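PDB 4CZW: Pab-dependent poly(a)-specific ribonuclease subunit PAN2 from Neurospora crassa, which shortens the poly(A) tails of mRNA as the catalytic subunit of the Pan2-Pan3 deadenylation complex, releasing 5'-AMP. Local coordinates for residues 224-232 with 281-292. Numbering follows the deposited sequence.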
loop_
_atom_site.group_PDB
_atom_site.type_symbol
_atom_site.label_atom_id
_atom_site.label_comp_id
_atom_site.label_asym_id
_atom_site.label_seq_id
_atom_site.Cartn_x
_atom_site.Cartn_y
_atom_site.Cartn_z
ATOM N N ARG A 224 -32.900 -15.803 -13.533
ATOM C CA ARG A 224 -32.231 -14.901 -14.469
ATOM C C ARG A 224 -31.912 -13.552 -13.832
ATOM O O ARG A 224 -32.112 -12.502 -14.441
ATOM C CB ARG A 224 -33.077 -14.704 -15.730
ATOM C CG ARG A 224 -33.178 -15.944 -16.605
ATOM C CD ARG A 224 -33.939 -15.661 -17.890
ATOM N NE ARG A 224 -33.933 -16.811 -18.790
ATOM C CZ ARG A 224 -34.516 -16.830 -19.984
ATOM N NH1 ARG A 224 -35.157 -15.759 -20.428
ATOM N NH2 ARG A 224 -34.458 -17.922 -20.735
ATOM N N ILE A 225 -31.416 -13.592 -12.600
ATOM C CA ILE A 225 -30.977 -12.387 -11.909
ATOM C C ILE A 225 -29.540 -12.067 -12.305
ATOM O O ILE A 225 -28.641 -12.884 -12.110
ATOM C CB ILE A 225 -31.067 -12.543 -10.380
ATOM C CG1 ILE A 225 -32.367 -13.249 -9.989
ATOM C CG2 ILE A 225 -30.951 -11.189 -9.697
ATOM C CD1 ILE A 225 -32.478 -13.548 -8.509
ATOM N N THR A 226 -29.327 -10.881 -12.866
ATOM C CA THR A 226 -28.007 -10.507 -13.363
ATOM C C THR A 226 -27.268 -9.587 -12.395
ATOM O O THR A 226 -27.868 -9.013 -11.485
ATOM C CB THR A 226 -28.100 -9.812 -14.733
ATOM O OG1 THR A 226 -28.781 -8.560 -14.595
ATOM C CG2 THR A 226 -28.852 -10.688 -15.723
ATOM N N PHE A 227 -25.960 -9.457 -12.601
ATOM C CA PHE A 227 -25.127 -8.590 -11.775
ATOM C C PHE A 227 -25.479 -7.123 -11.994
ATOM O O PHE A 227 -25.398 -6.310 -11.073
ATOM C CB PHE A 227 -23.645 -8.831 -12.075
ATOM C CG PHE A 227 -22.719 -7.876 -11.371
ATOM C CD1 PHE A 227 -22.390 -8.063 -10.039
ATOM C CD2 PHE A 227 -22.171 -6.796 -12.047
ATOM C CE1 PHE A 227 -21.539 -7.189 -9.391
ATOM C CE2 PHE A 227 -21.320 -5.917 -11.403
ATOM C CZ PHE A 227 -21.003 -6.114 -10.074
ATOM N N SER A 228 -25.866 -6.793 -13.223
ATOM C CA SER A 228 -26.251 -5.431 -13.572
ATOM C C SER A 228 -27.480 -4.991 -12.781
ATOM O O SER A 228 -27.586 -3.836 -12.370
ATOM C CB SER A 228 -26.520 -5.319 -15.074
ATOM O OG SER A 228 -25.360 -5.632 -15.825
ATOM N N GLN A 229 -28.403 -5.925 -12.571
ATOM C CA GLN A 229 -29.614 -5.652 -11.806
ATOM C C GLN A 229 -29.308 -5.491 -10.320
ATOM O O GLN A 229 -29.903 -4.653 -9.642
ATOM C CB GLN A 229 -30.637 -6.770 -12.015
ATOM C CG GLN A 229 -31.203 -6.840 -13.423
ATOM C CD GLN A 229 -31.975 -8.120 -13.678
ATOM O OE1 GLN A 229 -31.873 -9.081 -12.914
ATOM N NE2 GLN A 229 -32.752 -8.139 -14.755
ATOM N N VAL A 230 -28.380 -6.301 -9.821
ATOM C CA VAL A 230 -27.979 -6.241 -8.420
ATOM C C VAL A 230 -27.232 -4.940 -8.132
ATOM O O VAL A 230 -27.423 -4.319 -7.085
ATOM C CB VAL A 230 -27.099 -7.452 -8.037
ATOM C CG1 VAL A 230 -26.537 -7.293 -6.635
ATOM C CG2 VAL A 230 -27.900 -8.740 -8.149
ATOM N N LEU A 231 -26.391 -4.528 -9.075
ATOM C CA LEU A 231 -25.660 -3.270 -8.958
ATOM C C LEU A 231 -26.614 -2.078 -8.963
ATOM O O LEU A 231 -26.475 -1.158 -8.156
ATOM C CB LEU A 231 -24.643 -3.135 -10.091
ATOM C CG LEU A 231 -23.898 -1.802 -10.178
ATOM C CD1 LEU A 231 -23.161 -1.512 -8.881
ATOM C CD2 LEU A 231 -22.937 -1.800 -11.353
ATOM N N LYS A 232 -27.576 -2.103 -9.879
ATOM C CA LYS A 232 -28.571 -1.041 -9.988
ATOM C C LYS A 232 -29.398 -0.921 -8.713
ATOM O O LYS A 232 -29.675 0.182 -8.240
ATOM C CB LYS A 232 -29.489 -1.291 -11.187
ATOM C CG LYS A 232 -30.698 -0.373 -11.243
ATOM C CD LYS A 232 -31.570 -0.671 -12.451
ATOM C CE LYS A 232 -32.821 0.192 -12.451
ATOM N NZ LYS A 232 -32.496 1.645 -12.406
ATOM N N LEU A 281 -26.475 -17.843 -5.934
ATOM C CA LEU A 281 -26.524 -16.877 -7.024
ATOM C C LEU A 281 -25.128 -16.562 -7.552
ATOM O O LEU A 281 -24.899 -16.550 -8.761
ATOM C CB LEU A 281 -27.214 -15.591 -6.564
ATOM C CG LEU A 281 -27.429 -14.510 -7.625
ATOM C CD1 LEU A 281 -28.403 -14.990 -8.688
ATOM C CD2 LEU A 281 -27.915 -13.215 -6.992
ATOM N N TRP A 282 -24.198 -16.308 -6.637
ATOM C CA TRP A 282 -22.830 -15.955 -7.007
ATOM C C TRP A 282 -22.054 -17.135 -7.583
ATOM O O TRP A 282 -21.064 -16.947 -8.291
ATOM C CB TRP A 282 -22.082 -15.395 -5.796
ATOM C CG TRP A 282 -22.183 -13.910 -5.662
ATOM C CD1 TRP A 282 -23.009 -13.215 -4.828
ATOM C CD2 TRP A 282 -21.429 -12.933 -6.387
ATOM N NE1 TRP A 282 -22.815 -11.864 -4.987
ATOM C CE2 TRP A 282 -21.849 -11.665 -5.940
ATOM C CE3 TRP A 282 -20.440 -13.008 -7.372
ATOM C CZ2 TRP A 282 -21.314 -10.481 -6.442
ATOM C CZ3 TRP A 282 -19.909 -11.832 -7.869
ATOM C CH2 TRP A 282 -20.347 -10.587 -7.405
ATOM N N SER A 283 -22.504 -18.348 -7.280
ATOM C CA SER A 283 -21.828 -19.549 -7.755
ATOM C C SER A 283 -22.148 -19.832 -9.219
ATOM O O SER A 283 -21.544 -20.710 -9.835
ATOM C CB SER A 283 -22.208 -20.754 -6.896
ATOM O OG SER A 283 -23.578 -21.082 -7.050
ATOM N N THR A 284 -23.104 -19.088 -9.766
ATOM C CA THR A 284 -23.476 -19.220 -11.171
ATOM C C THR A 284 -22.295 -18.870 -12.069
ATOM O O THR A 284 -21.734 -17.779 -11.962
ATOM C CB THR A 284 -24.673 -18.317 -11.524
ATOM O OG1 THR A 284 -25.779 -18.629 -10.667
ATOM C CG2 THR A 284 -25.086 -18.515 -12.974
ATOM N N PRO A 285 -21.906 -19.802 -12.951
ATOM C CA PRO A 285 -20.762 -19.600 -13.847
ATOM C C PRO A 285 -20.954 -18.422 -14.798
ATOM O O PRO A 285 -21.946 -18.366 -15.524
ATOM C CB PRO A 285 -20.687 -20.921 -14.624
ATOM C CG PRO A 285 -22.051 -21.517 -14.506
ATOM C CD PRO A 285 -22.539 -21.116 -13.152
ATOM N N GLY A 286 -20.006 -17.489 -14.781
ATOM C CA GLY A 286 -20.039 -16.340 -15.666
ATOM C C GLY A 286 -20.983 -15.245 -15.206
ATOM O O GLY A 286 -21.371 -14.381 -15.992
ATOM N N TRP A 287 -21.349 -15.275 -13.928
ATOM C CA TRP A 287 -22.292 -14.302 -13.386
ATOM C C TRP A 287 -21.652 -12.928 -13.228
ATOM O O TRP A 287 -22.303 -11.906 -13.438
ATOM C CB TRP A 287 -22.843 -14.779 -12.041
ATOM C CG TRP A 287 -24.057 -14.023 -11.595
ATOM C CD1 TRP A 287 -25.334 -14.190 -12.044
ATOM C CD2 TRP A 287 -24.111 -12.984 -10.609
ATOM N NE1 TRP A 287 -26.180 -13.318 -11.402
ATOM C CE2 TRP A 287 -25.454 -12.568 -10.515
ATOM C CE3 TRP A 287 -23.155 -12.366 -9.796
ATOM C CZ2 TRP A 287 -25.866 -11.562 -9.643
ATOM C CZ3 TRP A 287 -23.566 -11.366 -8.932
ATOM C CH2 TRP A 287 -24.910 -10.975 -8.862
ATOM N N LEU A 288 -20.376 -12.908 -12.852
ATOM C CA LEU A 288 -19.648 -11.654 -12.695
ATOM C C LEU A 288 -18.978 -11.245 -14.000
ATOM O O LEU A 288 -18.038 -11.900 -14.451
ATOM C CB LEU A 288 -18.601 -11.770 -11.585
ATOM C CG LEU A 288 -17.707 -10.543 -11.382
ATOM C CD1 LEU A 288 -18.536 -9.327 -10.996
ATOM C CD2 LEU A 288 -16.637 -10.818 -10.337
ATOM N N PRO A 289 -19.463 -10.157 -14.614
ATOM C CA PRO A 289 -18.885 -9.658 -15.862
ATOM C C PRO A 289 -17.601 -8.874 -15.616
ATOM O O PRO A 289 -17.483 -8.198 -14.594
ATOM C CB PRO A 289 -19.986 -8.750 -16.412
ATOM C CG PRO A 289 -20.665 -8.233 -15.192
ATOM C CD PRO A 289 -20.608 -9.341 -14.170
ATOM N N GLU A 290 -16.652 -8.968 -16.540
ATOM C CA GLU A 290 -15.411 -8.213 -16.424
ATOM C C GLU A 290 -15.589 -6.811 -16.992
ATOM O O GLU A 290 -14.677 -5.987 -16.939
ATOM C CB GLU A 290 -14.265 -8.929 -17.142
ATOM C CG GLU A 290 -14.460 -9.062 -18.642
ATOM C CD GLU A 290 -13.164 -9.350 -19.374
ATOM O OE1 GLU A 290 -12.189 -8.594 -19.177
ATOM O OE2 GLU A 290 -13.120 -10.333 -20.143
ATOM N N GLU A 291 -16.773 -6.547 -17.533
ATOM C CA GLU A 291 -17.047 -5.269 -18.174
ATOM C C GLU A 291 -18.517 -4.884 -18.043
ATOM O O GLU A 291 -19.405 -5.665 -18.388
ATOM C CB GLU A 291 -16.642 -5.326 -19.648
ATOM C CG GLU A 291 -16.398 -3.973 -20.286
ATOM C CD GLU A 291 -15.812 -4.090 -21.679
ATOM O OE1 GLU A 291 -16.368 -4.851 -22.498
ATOM O OE2 GLU A 291 -14.794 -3.422 -21.953
ATOM N N ILE A 292 -18.768 -3.683 -17.534
ATOM C CA ILE A 292 -20.131 -3.180 -17.389
ATOM C C ILE A 292 -20.261 -1.761 -17.932
ATOM O O ILE A 292 -19.280 -1.022 -18.012
ATOM C CB ILE A 292 -20.592 -3.189 -15.916
ATOM C CG1 ILE A 292 -19.654 -2.342 -15.054
ATOM C CG2 ILE A 292 -20.672 -4.609 -15.384
ATOM C CD1 ILE A 292 -20.050 -2.285 -13.596
HETATM O O HOH W 1 -24.737 -11.234 -14.363
#
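The indole NE1 of W287 donates to the backbone O of I225 at 2.6 Å, nearly straight (166° at the hydrogen), with the acceptor close to the ring plane. This bond fastens the lead-in of helix 227-235 to the loop between helix 276-282 and strand 291-297, within the ubiquitin-protease-like domain, a pseudo-hydrolase predicted to be inactive and thought to act as a scaffold within the complex. T226 and Q229 form a capping box at the helix start: T226 N donates to Q229 OE1 (3.1 Å), while the return bond from Q229 N to T226 OG1 is weak. A water accepts from F227 N and donates to W287 O, forming a second polar link between the segments. F227 CB sits over the six-membered ring of W287, 4.0 Å from its centroid. With CG anti to the backbone N (chi1 174°), the F227 ring turns its edge to that face in an offset edge-to-face pair, planes at 86°. V230 CG2 meets the indole edge at CZ2. Replacing W287 by an alanine would probably leave I225 O without this donor and open a gap under F227 CB and beside V230 CG2. L288 CD1 lies over one face of the F227 ring, and P289 CD touches its CD2. W282, whose NE1 bonds Y210 OH, brings CH2 near F227 CE1. Farther along the helix, L231 CD2 packs against I292 CD1 at 3.7 Å.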